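Local coordinates for protein diaminopimelate decarboxylase (Psychromonas ingrahamii, PDB 4XG1) that probably catalyses the pyridoxal 5'-phosphate-dependent decarboxylation of meso-diaminopimelate to L-lysine, the last step of lysine biosynthesis by the diaminopimelate pathway, at residues 2-6 against 282-286; 114-118 against 137-143; 319-323 against 356-360. All coordinates share one frame. Numbering follows the deposited sequence.

The chain starts at contact 1. Residues 2-6 pack on 282-286, where strand 284-294 begins, so this contact closes a loop of 275 residues that takes in the whole parallel TIM-type barrel. Contact 2 lies within that loop. It closes a short loop of 18 residues and joins helices 109-117 and 128-140 on the barrel's outside. Contact 3 follows in series after contact 1. It joins residues 319-323 to strand 353-361 in the C-terminal beta domain. Contacts 1 and 3 reach the same mixed sheet, with centres about 16 Å apart. Contact 2 lies across the chain's centre, its own centre about 42 Å from that of contact 1 and about 49 Å from that of contact 3.

Contact 1: residues 2-6 against 282-286; sequences DHFNY and NAGVL
D2, the first modelled residue, leads through a bend at H3 (-101/25) into the short strand 4-6. Residues 282-283 have turn-like backbone angles (phi/psi -93/7 and -82/3) before the strand begins at G284. The closest CA pair is D2 and A283, 6.4 Å apart. The contact buries 215 Å², with no direct hydrogen bond between the segments. The side chains of D2 and F4 meet the backbone of 282-284, and F4 also meets the side chain of V285. At N282, the backbone O lies 3.3 Å from D2 OD2. Both are acceptors, so this is proximity only. The OD2 atom of D2 has its salt bridge with R371, and N282 OD1 bonds to S372. D2 takes chi1 p, and its OD1 accepts a weak hydrogen bond from F4 N at 3.3 Å. F4 points toward the second segment with chi1 -64° and chi2 -85°. The edge of its ring meets N282 O and A283 O, each 3.9 Å from F4 CE2. At G284, the backbone N is 4.0 Å from F4 CE2. V285, chi1 m, then covers a ring face. Its CG1 sits 3.8 Å from the F4 ring centroid, 7° off the normal, a CH-pi contact. V285 CG2 is 3.7 Å from F4 CE1. The contact thus sets the N-terminal antiparallel strand against the start of a central strand in the beta domain of a class-II (fold III) PLP-dependent decarboxylase, just after the barrel.

Contact 2: residues 114-118 against 137-143; sequences AALQA and VAKALNV
Residues 114-117 are helical, in helix 109-117. Residues 137-140 are helical, in helix 128-140, and N142 is the first residue to leave helical angles. The nearest CA pairs are L116 with A138 at 7.4 Å and Q117 with L141 at 8.5 Å. Backbone hydrogen bonds shape the second segment. L141 N donates to V137 O at 3.1 Å. V143 N donates to A138 O at 3.0 Å and N142 N to K139 O at 2.8 Å. With the positive phi of N142 (48/48), these last two make a Schellman motif. It returns V143 toward the other helix. The contact between the segments is apolar. L116 (chi1 m, chi2 t) is its centre. L116 CD1 lies 3.9 Å from V137 CG1 and 3.8 Å from A138 CA. L116 CB is 3.9 Å from L141 CD1, and L116 CD2 is 4.1 Å from V143 CG2. At the margin, Q117 CG lies 4.0 Å from L141 CD1. F123 and A145, on two barrel strands, also touch L116. The two helices are successive outer helices of the TIM-type barrel. With no polar pairing between the segments, their 209 Å² interface depends on shape fit and burial of aliphatic surface.

Contact 3: residues 319-323 against 356-360; sequences AWQNI and KERQL
A G1 beta bulge at E357 (phi/psi 45/64) and R358, both facing Y341, shapes one side of this contact in the C-terminal beta domain. R358 lies in strand 353-361 just past the corner at 356-357. Its side chain reaches residues 319-323, a loop leading into strand 323-325. The CA atoms of I323 and R358 are 7.8 Å apart. R358 has chi1 and chi2 m and chi3 t. Its guanidinium lies flat on W320, centres 3.9 Å apart and planes at 17°. R358 CZ makes an off-centre cation-pi contact, 3.9 Å from the centroid of the W320 five-membered ring and 32° off the normal. R358 NH1 and NH2 donate to Q321 O at 2.9 and 3.2 Å, and R358 NE weakly to K356 O at 2.8 Å. A water bridges R358 NH1 (3.2 Å) and I323 O (2.8 Å). I323 CG1 is 3.5 Å from R358 NH1. The buried arginine charge is therefore met by carbonyl oxygens, water and an indole face, without a carboxylate from either segment.

Contact 1: residues 2-6 against 282-286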
ATOM      1  N   ASP B   2      24.924   9.619   5.291  1.00 55.33           N
ATOM      2  CA  ASP B   2      24.850   8.122   5.450  1.00 57.20           C
ATOM      3  C   ASP B   2      26.131   7.307   5.072  1.00 52.17           C
ATOM      4  O   ASP B   2      27.142   7.853   4.586  1.00 49.54           O
ATOM      5  CB  ASP B   2      23.599   7.586   4.707  1.00 57.62           C
ATOM      6  CG  ASP B   2      23.604   7.887   3.205  1.00 56.22           C
ATOM      7  OD1 ASP B   2      24.637   7.710   2.512  1.00 57.41           O
ATOM      8  OD2 ASP B   2      22.533   8.323   2.719  1.00 59.14           O
ATOM      9  N   HIS B   3      26.079   5.996   5.328  1.00 46.63           N
ATOM     10  CA  HIS B   3      27.212   5.096   5.078  1.00 44.19           C
ATOM     11  C   HIS B   3      27.051   4.289   3.781  1.00 41.22           C
ATOM     12  O   HIS B   3      27.618   3.201   3.631  1.00 41.54           O
ATOM     13  CB  HIS B   3      27.406   4.172   6.267  1.00 44.47           C
ATOM     14  CG  HIS B   3      27.775   4.884   7.534  1.00 46.58           C
ATOM     15  ND1 HIS B   3      26.882   5.669   8.229  1.00 47.79           N
ATOM     16  CD2 HIS B   3      28.926   4.907   8.248  1.00 46.68           C
ATOM     17  CE1 HIS B   3      27.462   6.142   9.317  1.00 45.79           C
ATOM     18  NE2 HIS B   3      28.702   5.692   9.354  1.00 46.32           N
ATOM     19  N   PHE B   4      26.277   4.828   2.844  1.00 38.63           N
ATOM     20  CA  PHE B   4      26.207   4.292   1.502  1.00 38.15           C
ATOM     21  C   PHE B   4      27.131   5.161   0.698  1.00 43.08           C
ATOM     22  O   PHE B   4      26.827   6.313   0.452  1.00 51.13           O
ATOM     23  CB  PHE B   4      24.770   4.331   0.954  1.00 35.21           C
ATOM     24  CG  PHE B   4      23.816   3.455   1.716  1.00 32.54           C
ATOM     25  CD1 PHE B   4      23.702   2.115   1.414  1.00 30.50           C
ATOM     26  CD2 PHE B   4      23.048   3.967   2.747  1.00 30.87           C
ATOM     27  CE1 PHE B   4      22.848   1.300   2.123  1.00 30.12           C
ATOM     28  CE2 PHE B   4      22.178   3.153   3.458  1.00 31.14           C
ATOM     29  CZ  PHE B   4      22.082   1.815   3.139  1.00 30.10           C
ATOM     30  N   ASN B   5      28.256   4.594   0.279  1.00 48.15           N
ATOM     31  CA  ASN B   5      29.385   5.359  -0.250  1.00 48.70           C
ATOM     32  C   ASN B   5      30.088   4.603  -1.377  1.00 46.30           C
ATOM     33  O   ASN B   5      30.406   3.428  -1.236  1.00 41.19           O
ATOM     34  CB  ASN B   5      30.389   5.631   0.883  1.00 50.37           C
ATOM     35  CG  ASN B   5      29.790   6.427   2.037  1.00 54.13           C
ATOM     36  OD1 ASN B   5      29.913   6.030   3.197  1.00 51.22           O
ATOM     37  ND2 ASN B   5      29.125   7.546   1.730  1.00 57.31           N
ATOM     38  N   TYR B   6      30.295   5.280  -2.498  1.00 46.44           N
ATOM     39  CA  TYR B   6      31.084   4.724  -3.590  1.00 47.85           C
ATOM     40  C   TYR B   6      32.555   4.718  -3.165  1.00 54.30           C
ATOM     41  O   TYR B   6      32.988   5.553  -2.356  1.00 63.19           O
ATOM     42  CB  TYR B   6      30.927   5.562  -4.851  1.00 44.54           C
ATOM     43  CG  TYR B   6      29.642   5.328  -5.622  1.00 38.78           C
ATOM     44  CD1 TYR B   6      29.401   4.119  -6.237  1.00 36.54           C
ATOM     45  CD2 TYR B   6      28.705   6.340  -5.782  1.00 36.46           C
ATOM     46  CE1 TYR B   6      28.246   3.912  -6.973  1.00 36.90           C
ATOM     47  CE2 TYR B   6      27.549   6.151  -6.529  1.00 34.14           C
ATOM     48  CZ  TYR B   6      27.315   4.933  -7.110  1.00 33.69           C
ATOM     49  OH  TYR B   6      26.173   4.710  -7.839  1.00 32.96           O
ATOM     50  N   ASN B 282      17.184   8.037   4.903  1.00 17.70           N
ATOM     51  CA  ASN B 282      18.447   7.784   4.207  1.00 17.74           C
ATOM     52  C   ASN B 282      19.308   6.742   4.905  1.00 16.62           C
ATOM     53  O   ASN B 282      20.431   6.486   4.467  1.00 17.11           O
ATOM     54  CB  ASN B 282      19.192   9.089   4.011  1.00 18.30           C
ATOM     55  CG  ASN B 282      18.553   9.948   2.938  1.00 20.53           C
ATOM     56  OD1 ASN B 282      18.286   9.475   1.832  1.00 20.76           O
ATOM     57  ND2 ASN B 282      18.292  11.218   3.257  1.00 21.12           N
ATOM     58  N   ALA B 283      18.762   6.099   5.936  1.00 15.17           N
ATOM     59  CA  ALA B 283      19.371   4.894   6.520  1.00 14.89           C
ATOM     60  C   ALA B 283      19.061   3.597   5.758  1.00 14.40           C
ATOM     61  O   ALA B 283      19.520   2.538   6.185  1.00 14.31           O
ATOM     62  CB  ALA B 283      18.961   4.718   7.967  1.00 15.15           C
ATOM     63  N   GLY B 284      18.340   3.682   4.629  1.00 13.73           N
ATOM     64  CA  GLY B 284      18.054   2.503   3.831  1.00 12.85           C
ATOM     65  C   GLY B 284      17.963   2.751   2.340  1.00 12.42           C
ATOM     66  O   GLY B 284      17.644   3.836   1.899  1.00 11.46           O
ATOM     67  N   VAL B 285      18.251   1.701   1.579  1.00 12.22           N
ATOM     68  CA  VAL B 285      18.033   1.718   0.166  1.00 12.96           C
ATOM     69  C   VAL B 285      17.252   0.492  -0.272  1.00 12.77           C
ATOM     70  O   VAL B 285      17.098  -0.474   0.499  1.00 12.50           O
ATOM     71  CB  VAL B 285      19.369   1.743  -0.602  1.00 14.22           C
ATOM     72  CG1 VAL B 285      20.155   2.978  -0.188  1.00 14.98           C
ATOM     73  CG2 VAL B 285      20.195   0.499  -0.337  1.00 14.19           C
ATOM     74  N   LEU B 286      16.775   0.532  -1.513  1.00 12.27           N
ATOM     75  CA  LEU B 286      16.131  -0.612  -2.118  1.00 12.19           C
ATOM     76  C   LEU B 286      16.867  -0.986  -3.381  1.00 12.56           C
ATOM     77  O   LEU B 286      17.000  -0.174  -4.305  1.00 11.95           O
ATOM     78  CB  LEU B 286      14.694  -0.289  -2.469  1.00 12.30           C
ATOM     79  CG  LEU B 286      13.898  -1.359  -3.254  1.00 12.09           C
ATOM     80  CD1 LEU B 286      13.813  -2.649  -2.471  1.00 12.14           C
ATOM     81  CD2 LEU B 286      12.504  -0.863  -3.588  1.00 11.88           C
TER

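Contact 2: residues 114-118 against 137-143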
ATOM      1  N   ALA B 114      -5.053  -2.602  25.772  1.00 23.69           N
ATOM      2  CA  ALA B 114      -3.751  -3.242  25.726  1.00 24.68           C
ATOM      3  C   ALA B 114      -2.676  -2.280  26.145  1.00 24.64           C
ATOM      4  O   ALA B 114      -1.701  -2.658  26.825  1.00 27.78           O
ATOM      5  CB  ALA B 114      -3.455  -3.789  24.344  1.00 25.06           C
ATOM      6  N   ALA B 115      -2.832  -1.036  25.738  1.00 22.43           N
ATOM      7  CA  ALA B 115      -1.809  -0.022  26.005  1.00 22.45           C
ATOM      8  C   ALA B 115      -1.821   0.368  27.489  1.00 23.70           C
ATOM      9  O   ALA B 115      -0.773   0.608  28.104  1.00 21.94           O
ATOM     10  CB  ALA B 115      -2.066   1.197  25.145  1.00 21.98           C
ATOM     11  N   LEU B 116      -3.022   0.428  28.050  1.00 25.47           N
ATOM     12  CA  LEU B 116      -3.171   0.663  29.483  1.00 29.04           C
ATOM     13  C   LEU B 116      -2.542  -0.466  30.273  1.00 29.11           C
ATOM     14  O   LEU B 116      -1.689  -0.219  31.128  1.00 25.53           O
ATOM     15  CB  LEU B 116      -4.659   0.826  29.863  1.00 29.86           C
ATOM     16  CG  LEU B 116      -5.221   2.219  29.555  1.00 27.51           C
ATOM     17  CD1 LEU B 116      -6.719   2.296  29.764  1.00 27.60           C
ATOM     18  CD2 LEU B 116      -4.528   3.265  30.403  1.00 27.57           C
ATOM     19  N   GLN B 117      -2.865  -1.704  29.896  1.00 30.06           N
ATOM     20  CA  GLN B 117      -2.277  -2.860  30.579  1.00 31.04           C
ATOM     21  C   GLN B 117      -0.769  -2.954  30.399  1.00 29.01           C
ATOM     22  O   GLN B 117      -0.100  -3.540  31.213  1.00 32.01           O
ATOM     23  CB  GLN B 117      -2.951  -4.149  30.146  1.00 32.29           C
ATOM     24  CG  GLN B 117      -4.391  -4.200  30.606  1.00 34.28           C
ATOM     25  CD  GLN B 117      -5.204  -5.305  29.969  1.00 41.37           C
ATOM     26  OE1 GLN B 117      -6.009  -5.050  29.068  1.00 46.85           O
ATOM     27  NE2 GLN B 117      -4.994  -6.532  30.406  1.00 45.34           N
ATOM     28  N   ALA B 118      -0.220  -2.353  29.357  1.00 29.90           N
ATOM     29  CA  ALA B 118       1.232  -2.303  29.196  1.00 29.15           C
ATOM     30  C   ALA B 118       1.821  -1.084  29.856  1.00 30.15           C
ATOM     31  O   ALA B 118       3.047  -0.918  29.891  1.00 26.42           O
ATOM     32  CB  ALA B 118       1.591  -2.303  27.732  1.00 32.06           C
ATOM     33  N   VAL B 137     -12.724   2.934  29.238  1.00 37.48           N
ATOM     34  CA  VAL B 137     -11.906   1.718  29.335  1.00 37.03           C
ATOM     35  C   VAL B 137     -11.009   1.729  30.584  1.00 37.40           C
ATOM     36  O   VAL B 137     -10.823   0.701  31.234  1.00 34.90           O
ATOM     37  CB  VAL B 137     -11.047   1.528  28.049  1.00 35.25           C
ATOM     38  CG1 VAL B 137      -9.906   0.538  28.261  1.00 34.15           C
ATOM     39  CG2 VAL B 137     -11.938   1.084  26.899  1.00 34.12           C
ATOM     40  N   ALA B 138     -10.431   2.883  30.889  1.00 42.67           N
ATOM     41  CA  ALA B 138      -9.617   3.076  32.105  1.00 46.30           C
ATOM     42  C   ALA B 138     -10.439   2.779  33.366  1.00 54.60           C
ATOM     43  O   ALA B 138      -9.973   2.160  34.321  1.00 57.15           O
ATOM     44  CB  ALA B 138      -9.128   4.497  32.157  1.00 44.36           C
ATOM     45  N   LYS B 139     -11.683   3.233  33.331  1.00 58.77           N
ATOM     46  CA  LYS B 139     -12.627   3.012  34.390  1.00 59.53           C
ATOM     47  C   LYS B 139     -12.778   1.515  34.565  1.00 57.62           C
ATOM     48  O   LYS B 139     -12.539   0.992  35.646  1.00 63.40           O
ATOM     49  CB  LYS B 139     -13.965   3.667  34.022  1.00 59.01           C
ATOM     50  CG  LYS B 139     -15.015   3.649  35.118  1.00 59.06           C
ATOM     51  CD  LYS B 139     -16.381   4.075  34.631  1.00 58.52           C
ATOM     52  CE  LYS B 139     -17.501   3.652  35.581  1.00 54.47           C
ATOM     53  NZ  LYS B 139     -18.825   3.544  34.901  1.00 52.07           N
ATOM     54  N   ALA B 140     -13.131   0.819  33.491  1.00 50.85           N
ATOM     55  CA  ALA B 140     -13.346  -0.613  33.578  1.00 43.33           C
ATOM     56  C   ALA B 140     -12.125  -1.380  34.116  1.00 42.26           C
ATOM     57  O   ALA B 140     -12.292  -2.459  34.657  1.00 45.63           O
ATOM     58  CB  ALA B 140     -13.777  -1.166  32.234  1.00 43.00           C
ATOM     59  N   LEU B 141     -10.918  -0.855  33.941  1.00 39.80           N
ATOM     60  CA  LEU B 141      -9.712  -1.512  34.430  1.00 43.27           C
ATOM     61  C   LEU B 141      -9.276  -0.941  35.742  1.00 42.94           C
ATOM     62  O   LEU B 141      -8.236  -1.321  36.260  1.00 45.27           O
ATOM     63  CB  LEU B 141      -8.539  -1.328  33.423  1.00 48.29           C
ATOM     64  CG  LEU B 141      -8.603  -2.019  32.051  1.00 51.20           C
ATOM     65  CD1 LEU B 141      -7.409  -1.579  31.201  1.00 53.32           C
ATOM     66  CD2 LEU B 141      -8.646  -3.538  32.164  1.00 50.08           C
ATOM     67  N   ASN B 142     -10.019   0.034  36.238  1.00 45.00           N
ATOM     68  CA  ASN B 142      -9.615   0.796  37.408  1.00 44.63           C
ATOM     69  C   ASN B 142      -8.181   1.318  37.409  1.00 43.17           C
ATOM     70  O   ASN B 142      -7.466   1.209  38.409  1.00 44.41           O
ATOM     71  CB  ASN B 142      -9.950   0.030  38.687  1.00 47.11           C
ATOM     72  CG  ASN B 142     -11.004   0.730  39.497  1.00 46.14           C
ATOM     73  OD1 ASN B 142     -10.771   1.825  39.973  1.00 47.33           O
ATOM     74  ND2 ASN B 142     -12.187   0.133  39.597  1.00 41.27           N
ATOM     75  N   VAL B 143      -7.777   1.943  36.308  1.00 41.60           N
ATOM     76  CA  VAL B 143      -6.510   2.695  36.273  1.00 41.36           C
ATOM     77  C   VAL B 143      -6.793   4.132  35.872  1.00 39.44           C
ATOM     78  O   VAL B 143      -7.911   4.468  35.519  1.00 34.96           O
ATOM     79  CB  VAL B 143      -5.476   2.104  35.278  1.00 42.69           C
ATOM     80  CG1 VAL B 143      -4.886   0.817  35.828  1.00 42.63           C
ATOM     81  CG2 VAL B 143      -6.099   1.883  33.894  1.00 45.44           C
TER

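Contact 3: residues 319-323 against 356-360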
ATOM      1  N   ALA B 319       6.695  10.960  -5.415  1.00 12.41           N
ATOM      2  CA  ALA B 319       7.927  11.235  -4.748  1.00 12.62           C
ATOM      3  C   ALA B 319       9.053  10.996  -5.695  1.00 12.94           C
ATOM      4  O   ALA B 319       8.998  10.086  -6.547  1.00 13.44           O
ATOM      5  CB  ALA B 319       8.080  10.345  -3.517  1.00 13.16           C
ATOM      6  N   TRP B 320      10.084  11.823  -5.561  1.00 13.66           N
ATOM      7  CA  TRP B 320      11.314  11.682  -6.336  1.00 13.75           C
ATOM      8  C   TRP B 320      12.308  10.998  -5.448  1.00 13.14           C
ATOM      9  O   TRP B 320      12.607  11.459  -4.395  1.00 12.65           O
ATOM     10  CB  TRP B 320      11.836  13.044  -6.787  1.00 14.68           C
ATOM     11  CG  TRP B 320      12.880  12.961  -7.927  1.00 15.32           C
ATOM     12  CD1 TRP B 320      12.631  13.038  -9.276  1.00 15.29           C
ATOM     13  CD2 TRP B 320      14.283  12.719  -7.785  1.00 14.04           C
ATOM     14  NE1 TRP B 320      13.799  12.861  -9.980  1.00 15.56           N
ATOM     15  CE2 TRP B 320      14.832  12.669  -9.098  1.00 14.39           C
ATOM     16  CE3 TRP B 320      15.121  12.550  -6.689  1.00 14.16           C
ATOM     17  CZ2 TRP B 320      16.187  12.460  -9.351  1.00 13.77           C
ATOM     18  CZ3 TRP B 320      16.496  12.357  -6.928  1.00 15.42           C
ATOM     19  CH2 TRP B 320      17.012  12.319  -8.265  1.00 14.80           C
ATOM     20  N   GLN B 321      12.745   9.835  -5.860  1.00 14.94           N
ATOM     21  CA  GLN B 321      13.685   9.040  -5.122  1.00 16.64           C
ATOM     22  C   GLN B 321      14.890   8.811  -6.058  1.00 18.13           C
ATOM     23  O   GLN B 321      14.728   8.415  -7.218  1.00 19.96           O
ATOM     24  CB  GLN B 321      12.994   7.720  -4.789  1.00 17.57           C
ATOM     25  CG  GLN B 321      13.072   7.371  -3.322  1.00 19.15           C
ATOM     26  CD  GLN B 321      11.863   7.597  -2.452  1.00 19.76           C
ATOM     27  OE1 GLN B 321      10.731   7.786  -2.855  1.00 19.75           O
ATOM     28  NE2 GLN B 321      12.141   7.575  -1.189  1.00 24.05           N
ATOM     29  N   ASN B 322      16.082   9.176  -5.615  1.00 18.95           N
ATOM     30  CA  ASN B 322      17.245   9.085  -6.460  1.00 19.46           C
ATOM     31  C   ASN B 322      17.516   7.606  -6.788  1.00 19.94           C
ATOM     32  O   ASN B 322      17.407   6.752  -5.921  1.00 20.77           O
ATOM     33  CB  ASN B 322      18.452   9.718  -5.754  1.00 20.14           C
ATOM     34  CG  ASN B 322      19.635   9.952  -6.692  1.00 20.13           C
ATOM     35  OD1 ASN B 322      19.490  10.061  -7.904  1.00 22.19           O
ATOM     36  ND2 ASN B 322      20.798  10.059  -6.119  1.00 20.86           N
ATOM     37  N   ILE B 323      17.875   7.333  -8.038  1.00 20.68           N
ATOM     38  CA  ILE B 323      18.169   5.991  -8.510  1.00 21.38           C
ATOM     39  C   ILE B 323      19.573   5.989  -9.129  1.00 23.52           C
ATOM     40  O   ILE B 323      19.812   6.677 -10.123  1.00 24.92           O
ATOM     41  CB  ILE B 323      17.147   5.534  -9.537  1.00 19.90           C
ATOM     42  CG1 ILE B 323      15.737   5.617  -8.934  1.00 19.64           C
ATOM     43  CG2 ILE B 323      17.452   4.109  -9.980  1.00 19.75           C
ATOM     44  CD1 ILE B 323      14.603   5.200  -9.874  1.00 19.03           C
ATOM     45  N   LYS B 356      11.012   8.561 -12.937  1.00 25.08           N
ATOM     46  CA  LYS B 356      10.863   9.009 -14.325  1.00 24.21           C
ATOM     47  C   LYS B 356      12.055   9.821 -14.848  1.00 24.05           C
ATOM     48  O   LYS B 356      12.796  10.444 -14.084  1.00 20.62           O
ATOM     49  CB  LYS B 356       9.574   9.764 -14.449  1.00 23.02           C
ATOM     50  CG  LYS B 356       8.439   8.802 -14.476  1.00 22.50           C
ATOM     51  CD  LYS B 356       7.095   9.458 -14.371  1.00 22.77           C
ATOM     52  CE  LYS B 356       6.030   8.392 -14.617  1.00 23.62           C
ATOM     53  NZ  LYS B 356       4.691   8.873 -14.219  1.00 24.23           N
ATOM     54  N   GLU B 357      12.267   9.719 -16.151  1.00 28.60           N
ATOM     55  CA  GLU B 357      13.305  10.470 -16.858  1.00 32.06           C
ATOM     56  C   GLU B 357      14.627  10.494 -16.163  1.00 29.75           C
ATOM     57  O   GLU B 357      15.105  11.533 -15.771  1.00 30.43           O
ATOM     58  CB  GLU B 357      12.830  11.900 -17.061  1.00 37.43           C
ATOM     59  CG  GLU B 357      11.648  12.017 -18.006  1.00 44.47           C
ATOM     60  CD  GLU B 357      11.395  13.469 -18.401  1.00 51.40           C
ATOM     61  OE1 GLU B 357      12.301  14.089 -19.002  1.00 54.08           O
ATOM     62  OE2 GLU B 357      10.303  13.998 -18.111  1.00 52.81           O
ATOM     63  N   ARG B 358      15.247   9.350 -16.013  1.00 32.27           N
ATOM     64  CA  ARG B 358      16.584   9.305 -15.437  1.00 32.00           C
ATOM     65  C   ARG B 358      17.643   8.982 -16.488  1.00 33.25           C
ATOM     66  O   ARG B 358      17.499   8.096 -17.318  1.00 32.98           O
ATOM     67  CB  ARG B 358      16.639   8.267 -14.339  1.00 32.48           C
ATOM     68  CG  ARG B 358      15.481   8.358 -13.361  1.00 34.34           C
ATOM     69  CD  ARG B 358      15.375   9.747 -12.752  1.00 33.53           C
ATOM     70  NE  ARG B 358      14.265   9.845 -11.807  1.00 29.34           N
ATOM     71  CZ  ARG B 358      14.329   9.460 -10.538  1.00 26.83           C
ATOM     72  NH1 ARG B 358      15.428   8.900 -10.039  1.00 23.55           N
ATOM     73  NH2 ARG B 358      13.268   9.620  -9.768  1.00 27.54           N
ATOM     74  N   GLN B 359      18.713   9.748 -16.425  1.00 42.41           N
ATOM     75  CA  GLN B 359      19.864   9.623 -17.303  1.00 43.20           C
ATOM     76  C   GLN B 359      20.737   8.526 -16.775  1.00 39.84           C
ATOM     77  O   GLN B 359      21.422   8.708 -15.752  1.00 34.86           O
ATOM     78  CB  GLN B 359      20.654  10.936 -17.299  1.00 46.95           C
ATOM     79  CG  GLN B 359      19.923  12.069 -17.994  1.00 50.06           C
ATOM     80  CD  GLN B 359      20.312  12.193 -19.454  1.00 55.13           C
ATOM     81  OE1 GLN B 359      21.494  12.365 -19.772  1.00 55.13           O
ATOM     82  NE2 GLN B 359      19.333  12.090 -20.350  1.00 56.59           N
ATOM     83  N   LEU B 360      20.699   7.374 -17.450  1.00 37.60           N
ATOM     84  CA  LEU B 360      21.406   6.187 -16.942  1.00 41.23           C
ATOM     85  C   LEU B 360      22.059   5.353 -18.036  1.00 36.89           C
ATOM     86  O   LEU B 360      21.555   5.254 -19.143  1.00 36.28           O
ATOM     87  CB  LEU B 360      20.448   5.288 -16.151  1.00 42.08           C
ATOM     88  CG  LEU B 360      19.853   5.895 -14.877  1.00 42.76           C
ATOM     89  CD1 LEU B 360      18.629   5.092 -14.454  1.00 41.81           C
ATOM     90  CD2 LEU B 360      20.891   5.976 -13.758  1.00 40.41           C
TER
HETATM   91  O   HOH W   1      18.060   8.186 -11.668  1.00 18.94           O